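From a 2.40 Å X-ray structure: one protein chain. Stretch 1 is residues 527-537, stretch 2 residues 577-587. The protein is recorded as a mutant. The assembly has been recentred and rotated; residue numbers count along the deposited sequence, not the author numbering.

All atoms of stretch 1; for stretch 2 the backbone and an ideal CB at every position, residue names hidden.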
# COMPACT_ATOMS: atom_id res chain seq x y z
N TYR A 527 14.84 9.55 19.90
CA TYR A 527 14.48 8.73 18.74
C TYR A 527 15.66 8.50 17.81
O TYR A 527 15.71 7.46 17.13
CB TYR A 527 13.35 9.41 17.96
CG TYR A 527 12.04 9.53 18.70
CD1 TYR A 527 11.49 8.44 19.39
CD2 TYR A 527 11.35 10.73 18.70
CE1 TYR A 527 10.28 8.57 20.07
CE2 TYR A 527 10.14 10.87 19.37
CZ TYR A 527 9.61 9.79 20.05
OH TYR A 527 8.41 9.95 20.71
N LEU A 528 16.61 9.44 17.77
CA LEU A 528 17.67 9.40 16.77
C LEU A 528 18.48 8.11 16.84
O LEU A 528 18.81 7.52 15.81
CB LEU A 528 18.56 10.62 16.95
CG LEU A 528 19.76 10.78 16.01
CD1 LEU A 528 19.34 11.41 14.69
CD2 LEU A 528 20.83 11.60 16.69
N ASN A 529 18.80 7.66 18.06
CA ASN A 529 19.66 6.49 18.24
C ASN A 529 19.00 5.20 17.76
O ASN A 529 19.69 4.25 17.35
CB ASN A 529 20.05 6.37 19.71
CG ASN A 529 21.00 5.21 19.99
OD1 ASN A 529 20.59 4.04 20.04
ND2 ASN A 529 22.27 5.53 20.19
N TYR A 530 17.67 5.12 17.83
CA TYR A 530 16.99 3.92 17.35
C TYR A 530 17.02 3.85 15.83
O TYR A 530 17.17 2.76 15.25
CB TYR A 530 15.54 3.91 17.86
CG TYR A 530 14.70 2.78 17.30
CD1 TYR A 530 14.02 2.92 16.08
CD2 TYR A 530 14.57 1.58 17.98
CE1 TYR A 530 13.25 1.88 15.57
CE2 TYR A 530 13.80 0.55 17.48
CZ TYR A 530 13.14 0.71 16.28
OH TYR A 530 12.39 -0.33 15.78
N PHE A 531 16.87 4.99 15.16
CA PHE A 531 16.77 5.01 13.71
C PHE A 531 18.12 5.03 13.01
O PHE A 531 18.25 4.48 11.90
CB PHE A 531 15.88 6.18 13.29
CG PHE A 531 14.44 5.95 13.66
CD1 PHE A 531 13.64 5.12 12.88
CD2 PHE A 531 13.91 6.51 14.82
CE1 PHE A 531 12.31 4.88 13.23
CE2 PHE A 531 12.58 6.27 15.17
CZ PHE A 531 11.78 5.45 14.38
N ILE A 532 19.14 5.59 13.65
CA ILE A 532 20.51 5.35 13.19
C ILE A 532 20.80 3.86 13.20
O ILE A 532 21.39 3.32 12.26
CB ILE A 532 21.51 6.14 14.06
CG1 ILE A 532 21.27 7.64 13.94
CG2 ILE A 532 22.93 5.80 13.66
CD1 ILE A 532 21.08 8.10 12.52
N HIS A 533 20.37 3.17 14.26
CA HIS A 533 20.62 1.73 14.35
C HIS A 533 19.87 0.96 13.25
O HIS A 533 20.37 -0.06 12.78
CB HIS A 533 20.23 1.21 15.72
CG HIS A 533 20.50 -0.25 15.89
ND1 HIS A 533 21.78 -0.76 15.97
CD2 HIS A 533 19.67 -1.31 15.96
CE1 HIS A 533 21.72 -2.07 16.10
NE2 HIS A 533 20.45 -2.43 16.10
N TYR A 534 18.69 1.43 12.83
CA TYR A 534 18.01 0.82 11.69
C TYR A 534 18.81 0.98 10.41
O TYR A 534 18.91 0.04 9.60
CB TYR A 534 16.61 1.44 11.52
CG TYR A 534 15.90 0.98 10.27
CD1 TYR A 534 15.20 -0.23 10.24
CD2 TYR A 534 15.93 1.74 9.11
CE1 TYR A 534 14.56 -0.67 9.09
CE2 TYR A 534 15.28 1.30 7.96
CZ TYR A 534 14.60 0.10 7.95
OH TYR A 534 13.96 -0.32 6.81
N LEU A 535 19.39 2.17 10.19
CA LEU A 535 20.13 2.42 8.95
C LEU A 535 21.35 1.51 8.82
O LEU A 535 21.59 0.92 7.77
CB LEU A 535 20.55 3.89 8.87
CG LEU A 535 19.50 4.99 8.91
CD1 LEU A 535 20.18 6.36 8.84
CD2 LEU A 535 18.52 4.84 7.80
N LYS A 536 22.15 1.42 9.89
CA LYS A 536 23.35 0.58 9.86
C LYS A 536 23.00 -0.90 9.82
O LYS A 536 23.81 -1.70 9.35
CB LYS A 536 24.22 0.90 11.08
CG LYS A 536 24.28 2.39 11.43
CD LYS A 536 24.83 3.25 10.27
CE LYS A 536 26.33 3.02 10.06
NZ LYS A 536 26.79 3.45 8.72
N THR A 537 21.80 -1.26 10.27
CA THR A 537 21.31 -2.63 10.15
C THR A 537 20.86 -2.97 8.73
O THR A 537 20.96 -4.13 8.30
CB THR A 537 20.17 -2.84 11.16
OG1 THR A 537 20.68 -2.67 12.49
CG2 THR A 537 19.56 -4.22 11.02
N UNK A 577 19.14 11.54 2.02
CA UNK A 577 19.05 11.85 3.44
C UNK A 577 19.48 10.66 4.28
O UNK A 577 20.25 10.80 5.23
CB UNK A 577 17.63 12.27 3.81
N UNK A 578 19.01 9.46 3.91
CA UNK A 578 19.34 8.27 4.67
C UNK A 578 20.82 7.92 4.53
O UNK A 578 21.46 7.49 5.49
CB UNK A 578 18.47 7.10 4.22
N UNK A 579 21.38 8.13 3.34
CA UNK A 579 22.83 8.01 3.18
C UNK A 579 23.56 8.99 4.07
O UNK A 579 24.49 8.62 4.80
CB UNK A 579 23.23 8.23 1.72
N UNK A 580 23.13 10.26 4.05
CA UNK A 580 23.76 11.28 4.90
C UNK A 580 23.87 10.78 6.33
O UNK A 580 24.95 10.75 6.92
CB UNK A 580 22.97 12.59 4.86
N UNK A 581 22.74 10.37 6.90
CA UNK A 581 22.75 9.93 8.29
C UNK A 581 23.58 8.66 8.46
O UNK A 581 24.27 8.50 9.47
CB UNK A 581 21.32 9.70 8.78
N UNK A 582 23.55 7.78 7.46
CA UNK A 582 24.36 6.56 7.52
C UNK A 582 25.84 6.89 7.53
O UNK A 582 26.63 6.23 8.22
CB UNK A 582 24.04 5.64 6.34
N UNK A 583 26.24 7.92 6.79
CA UNK A 583 27.64 8.31 6.69
C UNK A 583 28.10 9.04 7.95
O UNK A 583 29.14 8.73 8.52
CB UNK A 583 27.86 9.19 5.46
N UNK A 584 27.31 10.03 8.38
CA UNK A 584 27.58 10.75 9.63
C UNK A 584 27.92 9.77 10.75
O UNK A 584 28.87 9.99 11.51
CB UNK A 584 26.38 11.61 10.03
N UNK A 585 27.17 8.68 10.85
CA UNK A 585 27.33 7.73 11.95
C UNK A 585 28.04 6.44 11.51
O UNK A 585 27.88 5.39 12.13
CB UNK A 585 25.96 7.39 12.54
N UNK A 586 28.85 6.53 10.45
CA UNK A 586 29.74 5.45 10.07
C UNK A 586 31.06 5.60 10.82
O UNK A 586 31.64 6.70 10.85
CB UNK A 586 29.97 5.44 8.56
N UNK A 587 31.51 4.52 11.47
CA UNK A 587 32.70 4.57 12.31
C UNK A 587 33.92 3.89 11.71
O UNK A 587 35.03 4.10 12.21
CB UNK A 587 32.39 3.93 13.67

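Stretch 1 is helical throughout, and stretch 2 is helical from 577 to 584. The two axes cross nearly at right angles, at -97°, with a closest approach of 9.5 Å. Stretch 1 offers Leu 528, Ile 532 and Leu 535, and the long arm of Lys 536.

At position 577 the ideal CB has nothing of stretch 1 within 5.5 Å. Stretch 1 therefore sets no preference. The residue is Lys 577, whose NZ is hydrogen-bonded elsewhere in the structure.

At 578 CA-to-CB points sideways, and the ideal CB lies 4.2 Å from Leu 535 CD2. A methyl neighbour favours an apolar side chain; Leu, Ile, Met or Val would suit. It is Leu 578, in the m,t rotamer. Its CD2 packs 4.0 Å from Leu 535 CD2.

Positions 579 and 580 both point away from stretch 1, which says nothing about their identity. They are Leu 579 and Val 580.

Position 581 points toward stretch 1. Its ideal CB is 3.5 Å from Leu 535 CD1 and 4.1 Å from Ile 532 CD1. Aliphatic and aromatic side chains are both plausible. It is Tyr 581, with chi1 at m. Its CB meets Leu 535 CD1 at 3.6 Å, and the ring runs on toward Leu 528, where CE1 comes 4.5 Å from Leu 528 CD1. The ring lies oblique to Leu 528 CD1 and Ile 532 CD1. Its OH bonds elsewhere in the structure.

At 582 the CA atoms come closest across the stretches, 6.1 Å between 582 CA and Leu 535 CA. CA-to-CB points sideways, with the ideal CB 4.7 Å from Leu 535 CB and 4.2 Å from Lys 536 NZ. So close an approach favours a small residue: Gly, Ala, Ser or perhaps Thr. The backbone O already accepts a hydrogen bond from Lys 536 NZ at 2.8 Å, whatever the side chain. It is Ser 582. Its OG donates to Leu 578 O at 2.6 Å, back along its own helix. OG also lies 3.6 Å from Leu 535 CB. A water bridges the helices, donating to Ser 582 OG and to Leu 535 O, each 2.9 Å from the water O.

Position 583 points away and 584 sideways, both beyond contact. They are Ile 583 and Val 584.

Position 585 is the first to leave helical angles, at -105/25. It points toward stretch 1, its ideal CB 3.6 Å from Ile 532 CG2. A large apolar residue, aliphatic or aromatic, would suit. It is Phe 585. Ile 532 CG1 sits over one ring face, a CH-pi contact 4.1 Å from the centroid. Phe 585 CZ reaches Leu 528 CD2 at 4.1 Å.

At 586 the ideal CB is 3.8 Å from Lys 536 NZ. An acid would answer that charge; Asn or Gln could also accept from it. It is Glu 586. OE1 forms a salt bridge with Lys 536 NZ at 2.8 Å.

Position 587 makes no contact. It is Asp 587.

Stretch 2, residues 577-587: KLLVYSIVFED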
# COMPACT_ATOMS: atom_id res chain seq x y z
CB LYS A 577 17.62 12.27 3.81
CG LYS A 577 17.18 13.60 3.21
CD LYS A 577 18.12 14.74 3.58
CE LYS A 577 17.53 16.10 3.18
NZ LYS A 577 16.28 16.49 3.94
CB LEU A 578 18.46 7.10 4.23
CG LEU A 578 16.96 7.39 4.42
CD1 LEU A 578 16.14 6.16 4.07
CD2 LEU A 578 16.67 7.83 5.84
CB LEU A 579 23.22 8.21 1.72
CG LEU A 579 22.62 7.15 0.79
CD1 LEU A 579 23.01 7.40 -0.65
CD2 LEU A 579 23.08 5.78 1.23
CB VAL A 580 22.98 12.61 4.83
CG1 VAL A 580 23.44 13.57 5.95
CG2 VAL A 580 23.15 13.29 3.48
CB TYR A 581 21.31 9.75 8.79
CG TYR A 581 20.64 11.08 9.09
CD1 TYR A 581 20.84 11.72 10.31
CD2 TYR A 581 19.81 11.69 8.17
CE1 TYR A 581 20.24 12.94 10.60
CE2 TYR A 581 19.20 12.91 8.45
CZ TYR A 581 19.43 13.54 9.67
OH TYR A 581 18.83 14.75 9.94
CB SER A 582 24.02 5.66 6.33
OG SER A 582 22.64 5.34 6.28
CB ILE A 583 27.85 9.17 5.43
CG1 ILE A 583 27.61 8.32 4.18
CG2 ILE A 583 29.23 9.80 5.45
CD1 ILE A 583 27.21 9.11 2.94
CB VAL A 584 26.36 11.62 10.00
CG1 VAL A 584 26.49 12.13 11.42
CG2 VAL A 584 26.20 12.75 9.00
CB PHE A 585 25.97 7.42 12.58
CG PHE A 585 25.35 8.61 13.29
CD1 PHE A 585 25.75 8.95 14.58
CD2 PHE A 585 24.39 9.40 12.66
CE1 PHE A 585 25.18 10.05 15.24
CE2 PHE A 585 23.82 10.49 13.31
CZ PHE A 585 24.22 10.82 14.60
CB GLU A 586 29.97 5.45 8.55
CG GLU A 586 30.91 4.38 7.99
CD GLU A 586 30.67 2.98 8.54
OE1 GLU A 586 29.50 2.60 8.74
OE2 GLU A 586 31.66 2.26 8.79
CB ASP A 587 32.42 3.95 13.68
CG ASP A 587 31.18 4.52 14.34
OD1 ASP A 587 30.98 5.76 14.28
OD2 ASP A 587 30.41 3.73 14.93
O HOH W 1 22.89 2.48 5.74
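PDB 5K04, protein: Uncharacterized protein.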